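PDB 2X8X: Tlr1789 protein, which probably helps to insert proteins into, or move them across, the cyanobacterial outer membrane as an Omp85 family member, its N-terminal POTRA domains forming the part described here. Local coordinates for residues P17-L22 / G51-V56; Q41-A46 / I69-R74; V82-N87 / E93-I98; G135-D140 / V145-A150. All coordinates share one frame; numbering follows the deposited sequence.

Contact 1 of 4, residues P17-L22 / G51-V56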
# COMPACT_ATOMS: atom_id res chain seq x y z
N PRO A 17 -9.09 -25.98 11.18
CA PRO A 17 -10.52 -26.12 11.52
C PRO A 17 -11.29 -24.79 11.47
O PRO A 17 -12.34 -24.70 10.82
CB PRO A 17 -10.52 -26.71 12.94
CG PRO A 17 -9.07 -27.07 13.24
CD PRO A 17 -8.20 -26.28 12.33
N GLU A 18 -10.72 -23.76 12.10
CA GLU A 18 -11.26 -22.40 12.07
C GLU A 18 -11.76 -21.98 10.66
O GLU A 18 -12.88 -21.47 10.48
CB GLU A 18 -10.20 -21.44 12.62
N LEU A 19 -10.95 -22.26 9.64
CA LEU A 19 -11.24 -21.86 8.25
C LEU A 19 -12.16 -22.79 7.49
O LEU A 19 -12.75 -22.40 6.49
CB LEU A 19 -9.96 -21.78 7.44
CG LEU A 19 -9.07 -20.57 7.61
CD1 LEU A 19 -7.85 -20.73 6.64
CD2 LEU A 19 -9.84 -19.19 7.49
N GLU A 20 -12.21 -24.03 7.91
CA GLU A 20 -12.92 -25.04 7.15
C GLU A 20 -14.43 -24.84 7.25
O GLU A 20 -15.16 -25.06 6.29
CB GLU A 20 -12.52 -26.45 7.62
CG GLU A 20 -13.14 -27.53 6.76
CD GLU A 20 -12.87 -28.91 7.27
OE1 GLU A 20 -11.89 -29.09 8.05
OE2 GLU A 20 -13.63 -29.82 6.88
N GLN A 21 -14.91 -24.39 8.40
CA GLN A 21 -16.33 -24.01 8.51
C GLN A 21 -16.64 -22.82 7.57
O GLN A 21 -17.66 -22.79 6.88
CB GLN A 21 -16.71 -23.70 9.95
CG GLN A 21 -16.91 -24.99 10.86
CD GLN A 21 -15.75 -25.18 11.87
OE1 GLN A 21 -14.75 -24.45 11.83
NE2 GLN A 21 -15.91 -26.15 12.79
N LEU A 22 -15.71 -21.87 7.49
CA LEU A 22 -15.85 -20.73 6.56
C LEU A 22 -16.04 -21.11 5.10
O LEU A 22 -16.90 -20.52 4.45
CB LEU A 22 -14.66 -19.76 6.69
CG LEU A 22 -14.71 -18.56 5.76
CD1 LEU A 22 -15.76 -17.48 6.26
CD2 LEU A 22 -13.29 -18.02 5.63
N GLY A 51 -10.23 -13.95 1.25
CA GLY A 51 -8.93 -13.33 1.51
C GLY A 51 -7.94 -14.19 2.27
O GLY A 51 -6.81 -13.77 2.44
N PHE A 52 -8.36 -15.40 2.66
CA PHE A 52 -7.46 -16.31 3.41
C PHE A 52 -6.62 -17.27 2.57
O PHE A 52 -5.80 -18.03 3.12
CB PHE A 52 -8.26 -17.18 4.41
CG PHE A 52 -8.91 -16.43 5.53
CD1 PHE A 52 -8.16 -15.98 6.62
CD2 PHE A 52 -10.30 -16.18 5.50
CE1 PHE A 52 -8.76 -15.27 7.66
CE2 PHE A 52 -10.94 -15.48 6.55
CZ PHE A 52 -10.16 -15.04 7.64
N PHE A 53 -6.83 -17.32 1.25
CA PHE A 53 -6.28 -18.45 0.48
C PHE A 53 -5.40 -18.03 -0.65
O PHE A 53 -5.78 -17.15 -1.43
CB PHE A 53 -7.42 -19.37 -0.03
CG PHE A 53 -8.32 -19.85 1.07
CD1 PHE A 53 -7.95 -20.91 1.89
CD2 PHE A 53 -9.53 -19.22 1.32
CE1 PHE A 53 -8.76 -21.32 2.95
CE2 PHE A 53 -10.35 -19.64 2.36
CZ PHE A 53 -10.00 -20.69 3.16
N ALA A 54 -4.21 -18.63 -0.73
CA ALA A 54 -3.32 -18.37 -1.86
C ALA A 54 -3.81 -19.05 -3.14
O ALA A 54 -3.45 -18.62 -4.25
CB ALA A 54 -1.88 -18.85 -1.53
N ASP A 55 -4.58 -20.13 -3.00
CA ASP A 55 -4.89 -20.95 -4.12
C ASP A 55 -6.14 -21.75 -3.75
O ASP A 55 -6.33 -22.10 -2.59
CB ASP A 55 -3.72 -21.90 -4.47
CG ASP A 55 -3.80 -22.40 -5.92
OD1 ASP A 55 -4.84 -22.19 -6.60
OD2 ASP A 55 -2.83 -23.03 -6.38
N VAL A 56 -7.04 -21.91 -4.72
CA VAL A 56 -8.33 -22.63 -4.55
C VAL A 56 -8.57 -23.42 -5.85
O VAL A 56 -8.58 -22.81 -6.95
CB VAL A 56 -9.51 -21.66 -4.33
CG1 VAL A 56 -10.84 -22.46 -4.01
CG2 VAL A 56 -9.22 -20.65 -3.16
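Leu19 turns its CG away from its own carbonyl carbon (chi1 -78°) and keeps its chain extended at chi2, which carries the two methyl groups to the two phenylalanines that follow Gly51. CD2 settles over one face of the Phe52 ring, 3.6 Å from the ring centroid and only 15° off the normal, a CH-pi contact; its closest ring atom is CG of Phe52, at 3.5 Å. The other branch, Leu19 CD1, reaches CE1 of Phe53 at 3.8 Å, so one leucine is shared between two rings. One turn further along the helix, Leu22 has its CG anti to the backbone N (chi1 179°), and its CD2 comes within 3.5 Å of Phe52 CD2, the two side chains meeting at about a right angle. The rings do not stack; CB of Phe52 lies 3.8 Å above the plane of Phe53, offset toward the rim. No hydrogen bond spans the two segments, and the contact is purely apolar. Phe53, buried, continues inward to Val73 and to Ile47 of helix 37-48, while Phe52 lies against Thr106 and Asn108 of the loop that leads into helix 109-125. Gly51, the first residue to leave the preceding helix, has a positive phi and comes just before the two rings. Just beyond them, Ala54 and Asp55 both face Arg74, a classic beta bulge at the corner of strand 53-63. Packing of helix 17-26 beside the start of this edge strand, through a leucine-phenylalanine cluster, belongs to the helix-on-sheet core of a POTRA domain.

Contact 2 of 4, residues Q41-A46 / I69-R74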
# COMPACT_ATOMS: atom_id res chain seq x y z
N GLN A 41 -16.93 -23.12 -10.40
CA GLN A 41 -16.06 -21.94 -10.64
C GLN A 41 -16.46 -20.74 -9.74
O GLN A 41 -15.62 -20.20 -9.06
CB GLN A 41 -16.01 -21.59 -12.17
CG GLN A 41 -15.08 -20.41 -12.54
CD GLN A 41 -13.64 -20.56 -11.97
OE1 GLN A 41 -13.04 -21.64 -12.06
NE2 GLN A 41 -13.09 -19.47 -11.38
N GLN A 42 -17.74 -20.36 -9.68
CA GLN A 42 -18.23 -19.34 -8.74
C GLN A 42 -17.96 -19.68 -7.31
O GLN A 42 -17.62 -18.77 -6.55
CB GLN A 42 -19.74 -19.06 -8.88
CG GLN A 42 -20.15 -18.50 -10.26
CD GLN A 42 -21.67 -18.79 -10.69
OE1 GLN A 42 -22.48 -19.38 -9.94
NE2 GLN A 42 -22.02 -18.35 -11.91
N ASP A 43 -18.12 -20.96 -6.89
CA ASP A 43 -17.71 -21.39 -5.51
C ASP A 43 -16.21 -21.16 -5.21
O ASP A 43 -15.86 -20.72 -4.10
CB ASP A 43 -18.07 -22.86 -5.18
CG ASP A 43 -19.60 -23.10 -5.00
OD1 ASP A 43 -20.40 -22.16 -4.66
OD2 ASP A 43 -20.00 -24.26 -5.19
N THR A 44 -15.34 -21.46 -6.16
CA THR A 44 -13.92 -21.20 -5.92
C THR A 44 -13.65 -19.67 -5.87
O THR A 44 -12.81 -19.20 -5.08
CB THR A 44 -12.92 -21.84 -6.97
OG1 THR A 44 -12.97 -21.13 -8.22
CG2 THR A 44 -13.13 -23.34 -7.17
N ASN A 45 -14.35 -18.91 -6.71
CA ASN A 45 -14.28 -17.42 -6.59
C ASN A 45 -14.69 -16.94 -5.21
O ASN A 45 -14.03 -16.12 -4.60
CB ASN A 45 -15.21 -16.74 -7.56
CG ASN A 45 -14.86 -16.93 -8.99
OD1 ASN A 45 -15.69 -16.67 -9.86
ND2 ASN A 45 -13.65 -17.35 -9.26
N ALA A 46 -15.82 -17.42 -4.70
CA ALA A 46 -16.28 -17.03 -3.33
C ALA A 46 -15.33 -17.37 -2.22
O ALA A 46 -15.16 -16.60 -1.28
CB ALA A 46 -17.70 -17.63 -3.03
N ILE A 69 -17.36 -33.58 -4.64
CA ILE A 69 -16.57 -32.36 -4.93
C ILE A 69 -15.58 -32.16 -3.80
O ILE A 69 -15.97 -32.08 -2.60
CB ILE A 69 -17.41 -31.03 -5.19
CG1 ILE A 69 -18.38 -31.27 -6.35
CG2 ILE A 69 -16.45 -29.91 -5.61
CD1 ILE A 69 -17.64 -31.60 -7.64
N THR A 70 -14.29 -32.14 -4.19
CA THR A 70 -13.25 -31.77 -3.27
C THR A 70 -12.78 -30.33 -3.61
O THR A 70 -12.30 -30.04 -4.73
CB THR A 70 -12.04 -32.79 -3.29
OG1 THR A 70 -12.51 -34.13 -2.99
CG2 THR A 70 -11.00 -32.41 -2.25
N PHE A 71 -12.93 -29.44 -2.63
CA PHE A 71 -12.35 -28.12 -2.72
C PHE A 71 -10.93 -28.13 -2.15
O PHE A 71 -10.77 -28.22 -0.96
CB PHE A 71 -13.26 -27.13 -2.01
CG PHE A 71 -14.48 -26.80 -2.81
CD1 PHE A 71 -15.73 -27.35 -2.49
CD2 PHE A 71 -14.37 -25.94 -3.93
CE1 PHE A 71 -16.86 -27.01 -3.29
CE2 PHE A 71 -15.45 -25.61 -4.71
CZ PHE A 71 -16.73 -26.13 -4.36
N VAL A 72 -9.92 -28.03 -3.00
CA VAL A 72 -8.54 -28.01 -2.44
C VAL A 72 -8.09 -26.55 -2.26
O VAL A 72 -8.04 -25.80 -3.22
CB VAL A 72 -7.52 -28.76 -3.34
CG1 VAL A 72 -6.18 -28.97 -2.56
CG2 VAL A 72 -8.09 -30.13 -3.77
N VAL A 73 -7.71 -26.23 -1.03
CA VAL A 73 -7.47 -24.89 -0.60
C VAL A 73 -6.05 -24.87 -0.01
O VAL A 73 -5.63 -25.88 0.57
CB VAL A 73 -8.56 -24.68 0.41
CG1 VAL A 73 -8.13 -24.39 1.80
CG2 VAL A 73 -9.71 -23.89 -0.18
N ARG A 74 -5.32 -23.75 -0.22
CA ARG A 74 -3.93 -23.56 0.25
C ARG A 74 -3.99 -22.16 0.90
O ARG A 74 -4.07 -21.15 0.20
CB ARG A 74 -2.94 -23.58 -0.95
CG ARG A 74 -1.49 -23.50 -0.52
CD ARG A 74 -0.54 -23.61 -1.76
NE ARG A 74 0.23 -22.42 -1.51
CZ ARG A 74 0.43 -21.39 -2.31
NH1 ARG A 74 0.10 -21.38 -3.59
NH2 ARG A 74 1.07 -20.38 -1.77
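Phe71 points from strand 66-75 toward helix 37-48, and its CB leads into a ring swung away from the residue's own carbonyl carbon (chi1 -76°). At the far end CE2 has CG2 of Thr44 at its edge, near the ring plane, at 4.1 Å, and CB of Asp43 at 3.8 Å. At the tip, CZ lies 3.6 Å from CB of Asp43 and 3.9 Å from OD2 of the same residue, whose carboxylate plane is turned 68° from that of the ring. CG2 of Ile69 sits over one face of the ring, 3.7 Å above its plane and offset toward the rim. The acid is buried but well supplied with partners: OD2 is hydrogen-bonded to Thr29 OG1 and OD1 to the backbone N of Ser28, leaving its methylene to meet the ring. Thr44 OG1 donates a hydrogen bond to Gln41 O at 2.9 Å, in the carbonyl plane on a lone pair, and the methyl CG2 of Thr44 stays on the ring side. Phe71 also touches Ile47, Val10 of strand 5-13 and Ile27, filling the layer between helix 37-48 and the middle of the sheet, where strand 66-75 runs between strands 5-13 and 53-63.

Contact 3 of 4, residues V82-N87 / E93-I98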
# COMPACT_ATOMS: atom_id res chain seq x y z
N VAL A 82 5.46 -8.44 10.44
CA VAL A 82 5.38 -7.59 9.23
C VAL A 82 6.56 -6.65 9.39
O VAL A 82 6.72 -6.09 10.46
CB VAL A 82 4.09 -6.77 9.16
CG1 VAL A 82 4.05 -5.90 7.84
CG2 VAL A 82 2.85 -7.72 9.25
N GLN A 83 7.41 -6.56 8.36
CA GLN A 83 8.63 -5.72 8.37
C GLN A 83 8.56 -4.77 7.14
O GLN A 83 7.88 -5.04 6.14
CB GLN A 83 9.91 -6.58 8.39
CG GLN A 83 10.00 -7.53 7.27
CD GLN A 83 11.13 -8.55 7.35
OE1 GLN A 83 11.70 -8.82 8.41
NE2 GLN A 83 11.47 -9.12 6.20
N VAL A 84 9.23 -3.64 7.22
CA VAL A 84 9.09 -2.69 6.15
C VAL A 84 10.51 -2.29 5.67
O VAL A 84 11.45 -2.22 6.47
CB VAL A 84 8.26 -1.51 6.63
CG1 VAL A 84 8.92 -0.91 7.83
CG2 VAL A 84 8.25 -0.43 5.63
N ALA A 85 10.62 -2.02 4.37
CA ALA A 85 11.83 -1.43 3.80
C ALA A 85 11.56 -0.01 3.31
O ALA A 85 10.51 0.25 2.70
CB ALA A 85 12.29 -2.24 2.56
N GLY A 86 12.53 0.90 3.52
CA GLY A 86 12.49 2.24 2.92
C GLY A 86 11.87 3.25 3.85
O GLY A 86 11.60 4.41 3.48
N ASN A 87 11.65 2.83 5.07
CA ASN A 87 11.00 3.65 6.08
C ASN A 87 11.97 4.53 6.88
O ASN A 87 13.09 4.11 7.13
CB ASN A 87 10.31 2.74 7.06
CG ASN A 87 11.26 1.74 7.69
OD1 ASN A 87 11.98 1.03 6.99
ND2 ASN A 87 11.23 1.65 9.01
N GLU A 93 8.64 -0.11 14.89
CA GLU A 93 7.74 -0.30 16.05
C GLU A 93 6.27 0.10 15.79
O GLU A 93 5.34 -0.50 16.34
CB GLU A 93 8.23 0.46 17.28
CG GLU A 93 9.49 -0.11 17.96
CD GLU A 93 10.76 0.13 17.12
OE1 GLU A 93 10.96 1.27 16.59
OE2 GLU A 93 11.56 -0.84 16.98
N LYS A 94 6.08 1.17 15.02
CA LYS A 94 4.73 1.60 14.64
C LYS A 94 4.06 0.56 13.72
O LYS A 94 2.88 0.26 13.83
CB LYS A 94 4.81 2.98 13.94
CG LYS A 94 3.50 3.54 13.49
CD LYS A 94 2.52 3.62 14.63
CE LYS A 94 1.24 4.25 14.12
NZ LYS A 94 0.62 4.96 15.23
N VAL A 95 4.84 0.03 12.77
CA VAL A 95 4.39 -1.09 11.93
C VAL A 95 3.97 -2.29 12.77
O VAL A 95 2.88 -2.85 12.54
CB VAL A 95 5.45 -1.49 10.84
CG1 VAL A 95 5.09 -2.80 10.26
CG2 VAL A 95 5.51 -0.44 9.73
N ASN A 96 4.75 -2.62 13.82
CA ASN A 96 4.45 -3.77 14.71
C ASN A 96 3.15 -3.53 15.45
O ASN A 96 2.29 -4.42 15.57
CB ASN A 96 5.55 -4.04 15.77
CG ASN A 96 6.88 -4.51 15.16
OD1 ASN A 96 7.96 -4.37 15.80
ND2 ASN A 96 6.84 -5.07 13.97
N GLU A 97 2.98 -2.31 15.93
CA GLU A 97 1.71 -1.94 16.58
C GLU A 97 0.48 -1.99 15.63
O GLU A 97 -0.58 -2.53 15.97
CB GLU A 97 1.92 -0.58 17.22
CG GLU A 97 0.71 0.23 17.60
CD GLU A 97 1.12 1.67 17.99
OE1 GLU A 97 2.36 1.94 18.14
OE2 GLU A 97 0.20 2.52 18.15
N ILE A 98 0.57 -1.42 14.43
CA ILE A 98 -0.54 -1.55 13.44
C ILE A 98 -0.99 -3.00 13.16
O ILE A 98 -2.19 -3.31 13.19
CB ILE A 98 -0.18 -0.80 12.09
CG1 ILE A 98 -0.15 0.69 12.34
CG2 ILE A 98 -1.13 -1.20 10.88
CD1 ILE A 98 0.64 1.44 11.24
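Val95 meets Val82 and Val84 with a different methyl group for each. Its CG1, anti to the backbone N (chi1 166°), lies 4.1 Å from CG1 of Val82, the two side chains crossing at about a right angle, and 3.7 Å from the backbone O of Val82. Its CG2 reaches CG1 of Val84 at 3.9 Å. For Val84 the touching methyl is the one set between backbone N and carbonyl carbon (chi1 57°). The Asn96 side chain lies at the margin of the contact. In the next shell, Gln92, the first residue of helix 92-99, ties the two elements together: its side-chain amide gives a hydrogen bond to Val82 O and accepts one from Val84 N. Thr91 OG1 receives the N-H of Lys94, holding the first turn of the helix. Further out, Val82 leans on Leu147 and Phe99, Val84 on Val149, and Ile98 on helix 109-125. The helix axis runs 8.1 Å from that of the strand, with their directions 143° apart, so the chain nearly reverses between them. Hydrophobic packing thus links the strand to the helix through the valine methyls, while two main-chain groups of this outermost strand, Val82 O and Val84 N, are bonded by one glutamine side chain, so polar and apolar contacts both tie strand to helix.

Contact 4 of 4, residues G135-D140 / V145-A150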
# COMPACT_ATOMS: atom_id res chain seq x y z
N GLY A 135 4.25 -1.08 -4.12
CA GLY A 135 4.54 -2.44 -4.55
C GLY A 135 3.52 -3.41 -4.00
O GLY A 135 2.52 -3.02 -3.39
N THR A 136 3.79 -4.69 -4.22
CA THR A 136 2.95 -5.77 -3.78
C THR A 136 3.61 -6.38 -2.52
O THR A 136 4.82 -6.65 -2.56
CB THR A 136 2.88 -6.83 -4.91
OG1 THR A 136 2.32 -6.20 -6.09
CG2 THR A 136 1.97 -8.04 -4.51
N PRO A 137 2.81 -6.60 -1.44
CA PRO A 137 3.37 -7.24 -0.25
C PRO A 137 4.02 -8.57 -0.60
O PRO A 137 3.53 -9.27 -1.46
CB PRO A 137 2.12 -7.48 0.64
CG PRO A 137 1.10 -6.41 0.12
CD PRO A 137 1.33 -6.39 -1.33
N GLN A 138 5.19 -8.82 -0.04
CA GLN A 138 5.82 -10.11 -0.14
C GLN A 138 5.46 -10.95 1.09
O GLN A 138 5.80 -10.61 2.20
CB GLN A 138 7.32 -9.95 -0.20
CG GLN A 138 7.78 -10.60 -1.43
CD GLN A 138 8.59 -11.77 -1.08
OE1 GLN A 138 8.13 -12.94 -1.11
NE2 GLN A 138 9.85 -11.49 -0.71
N VAL A 139 4.84 -12.07 0.82
CA VAL A 139 4.41 -13.01 1.86
C VAL A 139 5.34 -14.25 1.81
O VAL A 139 5.20 -15.08 0.89
CB VAL A 139 2.95 -13.49 1.57
CG1 VAL A 139 2.48 -14.48 2.62
CG2 VAL A 139 1.94 -12.26 1.34
N ASP A 140 6.24 -14.43 2.77
CA ASP A 140 7.16 -15.59 2.71
C ASP A 140 6.46 -16.75 3.35
O ASP A 140 5.60 -16.53 4.22
CB ASP A 140 8.48 -15.32 3.39
CG ASP A 140 9.40 -14.47 2.51
OD1 ASP A 140 9.22 -14.55 1.26
OD2 ASP A 140 10.27 -13.72 3.03
N VAL A 145 5.85 -11.11 6.47
CA VAL A 145 5.41 -10.25 5.38
C VAL A 145 6.34 -8.99 5.30
O VAL A 145 6.66 -8.35 6.32
CB VAL A 145 3.89 -9.85 5.52
CG1 VAL A 145 3.40 -8.82 4.40
CG2 VAL A 145 3.00 -11.10 5.38
N THR A 146 6.80 -8.71 4.08
CA THR A 146 7.64 -7.53 3.81
C THR A 146 6.87 -6.56 2.91
O THR A 146 6.36 -6.95 1.86
CB THR A 146 8.98 -7.94 3.08
OG1 THR A 146 9.70 -8.87 3.93
CG2 THR A 146 9.83 -6.71 2.81
N LEU A 147 6.80 -5.32 3.38
CA LEU A 147 6.26 -4.17 2.69
C LEU A 147 7.38 -3.12 2.37
O LEU A 147 8.42 -3.06 3.06
CB LEU A 147 5.27 -3.52 3.65
CG LEU A 147 4.14 -4.37 4.19
CD1 LEU A 147 3.33 -3.47 5.09
CD2 LEU A 147 3.31 -4.82 3.00
N GLN A 148 7.13 -2.29 1.36
CA GLN A 148 7.99 -1.16 1.02
C GLN A 148 7.18 0.06 1.21
O GLN A 148 5.97 0.04 0.89
CB GLN A 148 8.35 -1.23 -0.46
CG GLN A 148 9.06 -2.52 -0.85
CD GLN A 148 9.38 -2.55 -2.37
OE1 GLN A 148 8.97 -3.47 -3.05
NE2 GLN A 148 9.99 -1.51 -2.88
N VAL A 149 7.79 1.13 1.72
CA VAL A 149 7.21 2.47 1.64
C VAL A 149 8.16 3.41 0.87
O VAL A 149 9.38 3.17 0.80
CB VAL A 149 6.95 3.04 2.99
CG1 VAL A 149 5.89 2.18 3.76
CG2 VAL A 149 8.25 3.05 3.74
N ALA A 150 7.56 4.41 0.26
CA ALA A 150 8.26 5.57 -0.29
C ALA A 150 7.65 6.73 0.45
O ALA A 150 6.50 7.08 0.19
CB ALA A 150 7.99 5.70 -1.73
O HOH W 1 8.78 -11.38 3.54
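Gln138 and Thr146 form a hydrogen-bonded antiparallel pair of the hairpin, joined by two backbone bonds. Gln138 N donates to Thr146 O at 2.9 Å with an N-H...O angle of 164°, and Thr146 N returns an equally short and straight bond to Gln138 O. That carbonyl also takes a CA-H...O contact from Val145 CA at 3.2 Å. The next pair, Val139 with Val145, is non-hydrogen-bonded, and its CG2 methyls lie 4.3 Å apart. Apolar contacts extend from there: Pro137 CB touches Leu147 CD2 at 3.7 Å and Val145 CG1 at 4.2 Å. Leu147 has its CG anti to the carbonyl carbon (chi1 -56°), which lets CD2 swing across to the proline ring. Pro137 and Leu147 then press on helix 109-125, at Leu112 and Ile116 for the proline and Ile119 for the leucine. On the other face, polar groups gather: Thr146 OG1 is hydrogen-bonded to Gln83 NE2 and lies 2.7 Å from a water, which also gives a weak bond to Asp140 OD2. The chemistry is therefore divided: apolar on the face of Pro137 and Leu147 that packs on helix 109-125, polar on the face of Thr146, which binds a water, with the strand pairing itself carried by the main chain.

How the contacts relate
Contacts 1 and 2 come first along the chain and share the first POTRA unit of this fragment; their segments alternate in sequence, and their centres lie 10 Å apart. They meet where strands 53-63 and 66-75 pair, with Phe53 packing on Val73. Contacts 3 and 4 follow in series within the second POTRA unit of this fragment, also 10 Å apart, and share its three-stranded sheet: strand 144-150 is the central strand, between 81-85 and 132-139. Between the units no contacts touch; contacts 1 and 4 have centres about 22 Å apart and nearest atoms about 7 Å apart. Each unit thus has its own helix-and-sheet core, as expected for beads in a string of POTRA domains.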